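Long-range contacts in uncharacterized protein YacP (Bacillus subtilis, PDB 5MQ8), which acts as the endoribonuclease Rae1, involved in ribosome-dependent mRNA decay, and has a YacP-like NYN domain of the PIN clan: residues K36-Y40 with E127-E132; V48-A54 with V69-T74; T79-E85 with E107-I111. One frame throughout, in Å; residues are numbered along the deposited sequence.

Interaction 1: residues K36-Y40 with E127-E132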
loop_
_atom_site.group_PDB
_atom_site.type_symbol
_atom_site.label_atom_id
_atom_site.label_comp_id
_atom_site.label_asym_id
_atom_site.label_seq_id
_atom_site.Cartn_x
_atom_site.Cartn_y
_atom_site.Cartn_z
ATOM N N LYS A 36 8.158 -8.860 7.764
ATOM C CA LYS A 36 8.653 -9.927 6.888
ATOM C C LYS A 36 8.078 -11.281 7.309
ATOM O O LYS A 36 7.682 -12.069 6.446
ATOM C CB LYS A 36 10.200 -9.991 6.882
ATOM C CG LYS A 36 10.923 -8.781 6.279
ATOM C CD LYS A 36 10.451 -8.436 4.876
ATOM C CE LYS A 36 9.800 -7.074 4.867
ATOM N NZ LYS A 36 8.697 -6.976 3.872
ATOM N N MET A 37 8.004 -11.530 8.632
ATOM C CA MET A 37 7.463 -12.771 9.171
ATOM C C MET A 37 5.933 -12.875 9.011
ATOM O O MET A 37 5.421 -13.992 8.913
ATOM C CB MET A 37 7.924 -13.032 10.617
ATOM C CG MET A 37 9.444 -13.377 10.742
ATOM S SD MET A 37 10.232 -14.337 9.409
ATOM C CE MET A 37 9.541 -15.789 9.618
ATOM N N ALA A 38 5.216 -11.725 8.938
ATOM C CA ALA A 38 3.770 -11.675 8.689
ATOM C C ALA A 38 3.523 -12.157 7.264
ATOM O O ALA A 38 2.673 -13.011 7.064
ATOM C CB ALA A 38 3.244 -10.256 8.869
ATOM N N GLU A 39 4.330 -11.663 6.293
ATOM C CA GLU A 39 4.268 -12.066 4.892
ATOM C C GLU A 39 4.539 -13.573 4.746
ATOM O O GLU A 39 3.787 -14.248 4.041
ATOM C CB GLU A 39 5.270 -11.268 4.059
ATOM C CG GLU A 39 4.784 -9.879 3.723
ATOM C CD GLU A 39 5.843 -8.805 3.614
ATOM O OE1 GLU A 39 7.015 -9.142 3.333
ATOM O OE2 GLU A 39 5.494 -7.618 3.786
ATOM N N TYR A 40 5.581 -14.095 5.451
ATOM C CA TYR A 40 5.973 -15.506 5.463
ATOM C C TYR A 40 4.828 -16.365 5.985
ATOM O O TYR A 40 4.481 -17.346 5.324
ATOM C CB TYR A 40 7.240 -15.732 6.318
ATOM C CG TYR A 40 7.816 -17.129 6.213
ATOM C CD1 TYR A 40 7.352 -18.162 7.025
ATOM C CD2 TYR A 40 8.845 -17.413 5.321
ATOM C CE1 TYR A 40 7.855 -19.456 6.905
ATOM C CE2 TYR A 40 9.386 -18.695 5.225
ATOM C CZ TYR A 40 8.883 -19.717 6.012
ATOM O OH TYR A 40 9.420 -20.984 5.904
ATOM N N GLU A 127 14.102 -17.224 1.266
ATOM C CA GLU A 127 12.681 -17.572 1.287
ATOM C C GLU A 127 11.827 -16.304 1.416
ATOM O O GLU A 127 10.897 -16.115 0.633
ATOM C CB GLU A 127 12.387 -18.527 2.441
ATOM C CG GLU A 127 12.887 -19.934 2.172
ATOM C CD GLU A 127 12.545 -20.994 3.198
ATOM O OE1 GLU A 127 11.739 -20.720 4.120
ATOM O OE2 GLU A 127 13.059 -22.126 3.048
ATOM N N VAL A 128 12.189 -15.411 2.363
ATOM C CA VAL A 128 11.503 -14.134 2.575
ATOM C C VAL A 128 11.562 -13.255 1.312
ATOM O O VAL A 128 10.535 -12.710 0.915
ATOM C CB VAL A 128 12.013 -13.407 3.863
ATOM C CG1 VAL A 128 11.649 -11.930 3.870
ATOM C CG2 VAL A 128 11.495 -14.095 5.127
ATOM N N GLU A 129 12.746 -13.131 0.676
ATOM C CA GLU A 129 12.909 -12.316 -0.528
ATOM C C GLU A 129 12.064 -12.806 -1.706
ATOM O O GLU A 129 11.474 -11.980 -2.408
ATOM C CB GLU A 129 14.386 -12.161 -0.914
ATOM C CG GLU A 129 15.113 -11.197 0.013
ATOM C CD GLU A 129 16.612 -11.034 -0.175
ATOM O OE1 GLU A 129 17.257 -11.968 -0.704
ATOM O OE2 GLU A 129 17.148 -9.985 0.252
ATOM N N THR A 130 11.956 -14.137 -1.876
ATOM C CA THR A 130 11.153 -14.789 -2.932
ATOM C C THR A 130 9.657 -14.535 -2.682
ATOM O O THR A 130 8.952 -14.155 -3.615
ATOM C CB THR A 130 11.493 -16.310 -3.012
ATOM O OG1 THR A 130 12.850 -16.494 -3.366
ATOM C CG2 THR A 130 10.599 -17.089 -3.936
ATOM N N ILE A 131 9.188 -14.776 -1.430
ATOM C CA ILE A 131 7.795 -14.580 -0.988
ATOM C C ILE A 131 7.358 -13.110 -1.168
ATOM O O ILE A 131 6.277 -12.869 -1.695
ATOM C CB ILE A 131 7.578 -15.120 0.455
ATOM C CG1 ILE A 131 7.604 -16.663 0.465
ATOM C CG2 ILE A 131 6.281 -14.585 1.077
ATOM C CD1 ILE A 131 7.756 -17.328 1.822
ATOM N N GLU A 132 8.224 -12.151 -0.795
ATOM C CA GLU A 132 7.988 -10.717 -0.951
ATOM C C GLU A 132 7.696 -10.369 -2.423
ATOM O O GLU A 132 6.733 -9.654 -2.707
ATOM C CB GLU A 132 9.233 -9.924 -0.535
ATOM C CG GLU A 132 9.263 -9.416 0.889
ATOM C CD GLU A 132 10.410 -8.454 1.135
ATOM O OE1 GLU A 132 11.579 -8.862 0.941
ATOM O OE2 GLU A 132 10.140 -7.278 1.476
#
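Val128 and Ile131, on one flank of helix 121-145, pack against Lys36 and Tyr40 of helix 23-44 at the centre of a buried helix-helix crossing in the NYN domain. The two short segments cross at 71°, with their axes 9.7 Å apart at closest approach. Val128 uses both branches: CG1 lies across the aliphatic stem of Lys36, 3.8 Å from its CD, while CG2 comes obliquely to the Tyr40 ring and lies 4.5 Å from Met37 SD. Ile131 CD1 is also oblique to this ring, 3.7 Å from Tyr40 CD2. Behind this layer, Met37 and Tyr40 rest on Leu4 and Val48 of the central sheet.

Tyr40 holds CG anti to its own N (chi1 -172°), a setting that swings the ring toward the Glu127 side of the crossing. There Tyr40 OH donates to Glu127 OE1 at 2.9 Å; this oxygen lies in the ring plane at its edge, its carboxylate nearly coplanar with the ring.

At the other end Lys36, Glu39 and Glu132 form a salt-bridge network, with Ser154 of the second subunit packed on Lys36 and Glu39. The bent Lys36 chain places its ammonium between two acids that would otherwise probably repel each other: Lys36 NZ takes the syn lone pair of Glu39 OE1 at 2.8 Å, and it reaches Glu132 OE2, also at 2.8 Å, from 49° above the carboxylate plane.

Interaction 2: residues V48-A54 with V69-T74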
loop_
_atom_site.group_PDB
_atom_site.type_symbol
_atom_site.label_atom_id
_atom_site.label_comp_id
_atom_site.label_asym_id
_atom_site.label_seq_id
_atom_site.Cartn_x
_atom_site.Cartn_y
_atom_site.Cartn_z
ATOM N N VAL A 48 4.237 -18.977 12.690
ATOM C CA VAL A 48 5.518 -18.298 12.895
ATOM C C VAL A 48 5.572 -17.668 14.269
ATOM O O VAL A 48 4.676 -16.912 14.635
ATOM C CB VAL A 48 5.816 -17.251 11.783
ATOM C CG1 VAL A 48 7.135 -16.527 12.046
ATOM C CG2 VAL A 48 5.835 -17.891 10.400
ATOM N N ILE A 49 6.634 -17.977 15.036
ATOM C CA ILE A 49 6.853 -17.375 16.346
ATOM C C ILE A 49 8.241 -16.740 16.349
ATOM O O ILE A 49 9.236 -17.420 16.103
ATOM C CB ILE A 49 6.601 -18.335 17.545
ATOM C CG1 ILE A 49 5.168 -18.937 17.483
ATOM C CG2 ILE A 49 6.832 -17.589 18.879
ATOM C CD1 ILE A 49 4.849 -20.034 18.516
ATOM N N VAL A 50 8.306 -15.439 16.626
ATOM C CA VAL A 50 9.583 -14.725 16.662
ATOM C C VAL A 50 9.997 -14.523 18.117
ATOM O O VAL A 50 9.252 -13.931 18.898
ATOM C CB VAL A 50 9.574 -13.409 15.833
ATOM C CG1 VAL A 50 10.966 -12.785 15.774
ATOM C CG2 VAL A 50 9.061 -13.664 14.416
ATOM N N VAL A 51 11.183 -15.022 18.463
ATOM C CA VAL A 51 11.757 -14.940 19.804
ATOM C C VAL A 51 12.910 -13.941 19.821
ATOM O O VAL A 51 13.915 -14.104 19.117
ATOM C CB VAL A 51 12.157 -16.343 20.360
ATOM C CG1 VAL A 51 12.812 -16.243 21.743
ATOM C CG2 VAL A 51 10.947 -17.259 20.414
ATOM N N PHE A 52 12.747 -12.906 20.621
ATOM C CA PHE A 52 13.734 -11.865 20.783
ATOM C C PHE A 52 14.366 -11.943 22.161
ATOM O O PHE A 52 13.664 -12.024 23.176
ATOM C CB PHE A 52 13.116 -10.474 20.587
ATOM C CG PHE A 52 12.706 -10.139 19.174
ATOM C CD1 PHE A 52 13.661 -9.959 18.176
ATOM C CD2 PHE A 52 11.369 -9.937 18.850
ATOM C CE1 PHE A 52 13.278 -9.613 16.871
ATOM C CE2 PHE A 52 10.991 -9.592 17.543
ATOM C CZ PHE A 52 11.947 -9.443 16.564
ATOM N N ASP A 53 15.699 -11.896 22.192
ATOM C CA ASP A 53 16.440 -11.859 23.433
ATOM C C ASP A 53 16.152 -10.445 24.006
ATOM O O ASP A 53 16.486 -9.448 23.362
ATOM C CB ASP A 53 17.944 -12.046 23.145
ATOM C CG ASP A 53 18.793 -12.087 24.405
ATOM O OD1 ASP A 53 18.824 -11.065 25.135
ATOM O OD2 ASP A 53 19.407 -13.146 24.670
ATOM N N ALA A 54 15.476 -10.379 25.178
ATOM C CA ALA A 54 15.068 -9.125 25.835
ATOM C C ALA A 54 16.218 -8.169 26.225
ATOM O O ALA A 54 15.979 -6.968 26.379
ATOM C CB ALA A 54 14.204 -9.431 27.049
ATOM N N VAL A 69 1.795 -12.540 13.493
ATOM C CA VAL A 69 3.041 -13.029 14.103
ATOM C C VAL A 69 3.012 -12.982 15.609
ATOM O O VAL A 69 2.854 -11.910 16.191
ATOM C CB VAL A 69 4.297 -12.256 13.597
ATOM C CG1 VAL A 69 5.577 -13.010 13.913
ATOM C CG2 VAL A 69 4.218 -11.956 12.121
ATOM N N GLU A 70 3.289 -14.119 16.235
ATOM C CA GLU A 70 3.440 -14.157 17.682
ATOM C C GLU A 70 4.892 -13.725 17.976
ATOM O O GLU A 70 5.835 -14.280 17.412
ATOM C CB GLU A 70 3.166 -15.562 18.220
ATOM C CG GLU A 70 3.131 -15.617 19.736
ATOM C CD GLU A 70 2.700 -16.936 20.336
ATOM O OE1 GLU A 70 2.791 -17.058 21.575
ATOM O OE2 GLU A 70 2.263 -17.839 19.586
ATOM N N VAL A 71 5.052 -12.713 18.824
ATOM C CA VAL A 71 6.350 -12.167 19.203
ATOM C C VAL A 71 6.551 -12.406 20.694
ATOM O O VAL A 71 5.725 -11.971 21.501
ATOM C CB VAL A 71 6.465 -10.673 18.804
ATOM C CG1 VAL A 71 7.720 -10.044 19.384
ATOM C CG2 VAL A 71 6.420 -10.505 17.281
ATOM N N ILE A 72 7.641 -13.118 21.054
ATOM C CA ILE A 72 7.952 -13.472 22.441
ATOM C C ILE A 72 9.319 -12.962 22.837
ATOM O O ILE A 72 10.281 -13.149 22.104
ATOM C CB ILE A 72 7.775 -15.004 22.692
ATOM C CG1 ILE A 72 6.285 -15.376 22.673
ATOM C CG2 ILE A 72 8.403 -15.454 24.029
ATOM C CD1 ILE A 72 5.994 -16.791 22.499
ATOM N N PHE A 73 9.394 -12.292 23.984
ATOM C CA PHE A 73 10.649 -11.820 24.537
ATOM C C PHE A 73 11.080 -12.791 25.634
ATOM O O PHE A 73 10.225 -13.326 26.344
ATOM C CB PHE A 73 10.521 -10.376 25.055
ATOM C CG PHE A 73 10.565 -9.345 23.951
ATOM C CD1 PHE A 73 9.442 -9.081 23.178
ATOM C CD2 PHE A 73 11.736 -8.663 23.660
ATOM C CE1 PHE A 73 9.487 -8.146 22.138
ATOM C CE2 PHE A 73 11.778 -7.722 22.627
ATOM C CZ PHE A 73 10.651 -7.478 21.865
ATOM N N THR A 74 12.394 -13.069 25.739
ATOM C CA THR A 74 12.919 -13.974 26.772
ATOM C C THR A 74 12.797 -13.324 28.166
ATOM O O THR A 74 12.581 -12.113 28.261
ATOM C CB THR A 74 14.382 -14.366 26.476
ATOM O OG1 THR A 74 15.197 -13.193 26.406
ATOM C CG2 THR A 74 14.534 -15.202 25.222
HETATM O O HOH W 1 2.023 -16.398 15.065
#
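Phe52 and Phe73 both turn CG away from their carbonyl carbon (chi1 -70° and -78°) on the same face of the sheet; the Phe73 torsion brings its ring under Phe52 CB, while that of Phe52 sends its own ring toward Val71. The contact is made by a methylene: Phe52 CB sits over the face of the Phe73 ring, 4.0 Å from its centroid, in a CH-pi contact, while the two rings meet obliquely with planes 34° apart. The edge of the Phe52 ring is met in its plane by Val71, whose CG1 is 3.7 Å from Phe52 CD2. Farther along this face, Val50 CG2 touches Val69 CG1 at 3.6 Å.

The backbones run parallel in regular register. Val50 N binds Glu70 O at 2.8 Å, and Val50 O receives Ile72 N at the same 2.8 Å. Phe52 repeats the pattern two residues on, its N donating to Ile72 O at 2.9 Å and its O accepting from Thr74 N. Where the pairing begins, a water bridges Val48 O and Glu70 N. Beyond the last backbone bond, Thr74 takes over with its hydroxyl: Thr74 OG1 accepts Ala54 N at 3.1 Å, extending the pairing past the strand end.

On the other face, Ile49 lies beside Glu70, whose OE2 forms a salt bridge with Arg47, and Ile49 CG2 touches Ile72 CD1. This side packs against helix 80-90, as Val51 and Ile72 rest on Leu87, whereas Val50 and Phe52 face helix 23-44. Strand 47-52 also bonds to strand 3-7, which leaves 70-73 outermost within the chain. A parallel sheet with helices on both faces is the three-layer alpha/beta/alpha arrangement of PIN-like domains.

Interaction 3: residues T79-E85 with E107-I111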
loop_
_atom_site.group_PDB
_atom_site.type_symbol
_atom_site.label_atom_id
_atom_site.label_comp_id
_atom_site.label_asym_id
_atom_site.label_seq_id
_atom_site.Cartn_x
_atom_site.Cartn_y
_atom_site.Cartn_z
ATOM N N THR A 79 18.066 -17.308 27.466
ATOM C CA THR A 79 18.507 -17.057 26.095
ATOM C C THR A 79 17.410 -17.528 25.132
ATOM O O THR A 79 16.551 -18.326 25.517
ATOM C CB THR A 79 19.843 -17.753 25.810
ATOM O OG1 THR A 79 19.736 -19.121 26.196
ATOM C CG2 THR A 79 21.022 -17.086 26.530
ATOM N N ALA A 80 17.457 -17.038 23.884
ATOM C CA ALA A 80 16.507 -17.351 22.828
ATOM C C ALA A 80 16.400 -18.844 22.583
ATOM O O ALA A 80 15.286 -19.326 22.421
ATOM C CB ALA A 80 16.871 -16.617 21.545
ATOM N N ASP A 81 17.528 -19.590 22.617
ATOM C CA ASP A 81 17.513 -21.041 22.413
ATOM C C ASP A 81 16.735 -21.794 23.504
ATOM O O ASP A 81 16.147 -22.828 23.210
ATOM C CB ASP A 81 18.929 -21.617 22.227
ATOM C CG ASP A 81 19.805 -21.591 23.448
ATOM O OD1 ASP A 81 20.079 -20.495 23.943
ATOM O OD2 ASP A 81 20.282 -22.666 23.857
ATOM N N GLU A 82 16.735 -21.269 24.743
ATOM C CA GLU A 82 16.014 -21.857 25.880
ATOM C C GLU A 82 14.505 -21.638 25.717
ATOM O O GLU A 82 13.734 -22.584 25.891
ATOM C CB GLU A 82 16.519 -21.295 27.218
ATOM C CG GLU A 82 17.936 -21.743 27.544
ATOM C CD GLU A 82 18.620 -21.069 28.722
ATOM O OE1 GLU A 82 18.144 -20.005 29.178
ATOM O OE2 GLU A 82 19.669 -21.590 29.162
ATOM N N ARG A 83 14.097 -20.415 25.313
ATOM C CA ARG A 83 12.693 -20.096 25.052
ATOM C C ARG A 83 12.171 -20.880 23.852
ATOM O O ARG A 83 11.080 -21.437 23.921
ATOM C CB ARG A 83 12.456 -18.578 24.914
ATOM C CG ARG A 83 10.991 -18.178 24.641
ATOM C CD ARG A 83 10.008 -18.628 25.719
ATOM N NE ARG A 83 10.299 -17.960 26.981
ATOM C CZ ARG A 83 9.462 -17.169 27.639
ATOM N NH1 ARG A 83 8.218 -16.998 27.209
ATOM N NH2 ARG A 83 9.849 -16.574 28.756
ATOM N N ILE A 84 12.976 -20.978 22.786
ATOM C CA ILE A 84 12.640 -21.734 21.582
ATOM C C ILE A 84 12.400 -23.227 21.932
ATOM O O ILE A 84 11.417 -23.810 21.462
ATOM C CB ILE A 84 13.672 -21.490 20.448
ATOM C CG1 ILE A 84 13.402 -20.120 19.787
ATOM C CG2 ILE A 84 13.641 -22.609 19.407
ATOM C CD1 ILE A 84 14.534 -19.526 18.961
ATOM N N GLU A 85 13.240 -23.805 22.814
ATOM C CA GLU A 85 13.072 -25.191 23.280
ATOM C C GLU A 85 11.732 -25.356 24.040
ATOM O O GLU A 85 11.014 -26.316 23.784
ATOM C CB GLU A 85 14.257 -25.605 24.175
ATOM C CG GLU A 85 14.240 -27.069 24.589
ATOM C CD GLU A 85 15.274 -27.459 25.628
ATOM O OE1 GLU A 85 15.866 -28.552 25.483
ATOM O OE2 GLU A 85 15.498 -26.677 26.580
ATOM N N GLU A 107 25.356 -20.852 21.429
ATOM C CA GLU A 107 24.445 -21.443 22.405
ATOM C C GLU A 107 24.323 -22.939 22.218
ATOM O O GLU A 107 24.711 -23.474 21.178
ATOM C CB GLU A 107 23.063 -20.758 22.377
ATOM C CG GLU A 107 23.061 -19.279 22.746
ATOM C CD GLU A 107 23.524 -18.889 24.132
ATOM O OE1 GLU A 107 23.866 -17.703 24.308
ATOM O OE2 GLU A 107 23.527 -19.742 25.049
ATOM N N GLN A 108 23.786 -23.612 23.235
ATOM C CA GLN A 108 23.605 -25.061 23.241
ATOM C C GLN A 108 22.703 -25.580 22.146
ATOM O O GLN A 108 23.042 -26.590 21.525
ATOM C CB GLN A 108 23.104 -25.551 24.608
ATOM C CG GLN A 108 24.190 -25.890 25.644
ATOM C CD GLN A 108 25.551 -26.305 25.110
ATOM O OE1 GLN A 108 26.404 -25.465 24.797
ATOM N NE2 GLN A 108 25.778 -27.606 24.987
ATOM N N TRP A 109 21.552 -24.894 21.900
ATOM C CA TRP A 109 20.548 -25.293 20.902
ATOM C C TRP A 109 20.154 -26.764 21.104
ATOM O O TRP A 109 20.155 -27.551 20.161
ATOM C CB TRP A 109 21.020 -24.979 19.465
ATOM C CG TRP A 109 21.097 -23.503 19.208
ATOM C CD1 TRP A 109 22.220 -22.730 19.208
ATOM C CD2 TRP A 109 19.985 -22.601 19.069
ATOM N NE1 TRP A 109 21.886 -21.408 19.041
ATOM C CE2 TRP A 109 20.517 -21.296 18.971
ATOM C CE3 TRP A 109 18.585 -22.773 19.001
ATOM C CZ2 TRP A 109 19.700 -20.163 18.836
ATOM C CZ3 TRP A 109 17.777 -21.651 18.849
ATOM C CH2 TRP A 109 18.334 -20.364 18.778
ATOM N N ALA A 110 19.843 -27.125 22.367
ATOM C CA ALA A 110 19.452 -28.478 22.797
ATOM C C ALA A 110 18.263 -29.044 22.014
ATOM O O ALA A 110 18.177 -30.259 21.851
ATOM C CB ALA A 110 19.152 -28.485 24.287
ATOM N N ILE A 111 17.386 -28.160 21.476
ATOM C CA ILE A 111 16.211 -28.533 20.688
ATOM C C ILE A 111 16.575 -29.267 19.376
ATOM O O ILE A 111 15.745 -30.018 18.854
ATOM C CB ILE A 111 15.290 -27.300 20.454
ATOM C CG1 ILE A 111 13.850 -27.739 20.082
ATOM C CG2 ILE A 111 15.891 -26.285 19.450
ATOM C CD1 ILE A 111 13.207 -26.935 19.025
HETATM O O HOH W 2 17.224 -25.070 22.259
HETATM O O HOH W 3 19.102 -25.043 24.355
HETATM O O HOH W 4 22.497 -22.241 25.423
#
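The Trp109 indole carries Asp81 on one face and Ile84 at its edge. Asp81 CB stands almost squarely above the six-membered ring, 3.3 Å from its centroid and 7° off the normal, a close CH-pi contact. Ile84 CD1 approaches in the ring plane, 3.9 Å from Trp109 CZ3, and the indole NE1 is bound by Asp104.

With CG set between N and the carbonyl carbon (chi1 69°), the Asp81 carboxylate turns to the 107-111 backbone. Its OD2 accepts Trp109 N at 3.2 Å from 38° above the carboxylate plane, and it also takes hydrogens from two waters. One of these waters accepts Ala110 N. The other accepts Gln108 N and donates to Glu107 OE2 as well, a shared bridge between two acids that make no direct bond. Asp81 OD1 is gripped by Thr79 OG1 at 2.7 Å.

Glu85 OE1, bonded to Gln114, touches the Ala110 methyl, and Ile111 packs near the Glu85 backbone. The loop after strand 98-101 is thus fastened to the first turns of helix 80-90, next to Asp7 of strand 3-7, at the C-terminal ends of the parallel strands, where PIN-like nucleases typically carry their acidic active site.

In the fold
The three contacts follow one another across a single NYN domain, with interaction 2 in the middle: its centre is about 17 Å from that of interaction 1 and about 13 Å from that of interaction 3. It touches both directly, through Met37 with Val50 on one face of the sheet and Val51 with Ile84 on the other. Interactions 1 and 3, about 24 Å apart between centres, do not touch, their nearest atoms being about 11 Å apart. Along the chain, interaction 1 closes a long loop that contains interaction 2 and then interaction 3. The pairing of helices 23-44 and 121-145 therefore brings together chain regions that flank four of the five strands in sequence.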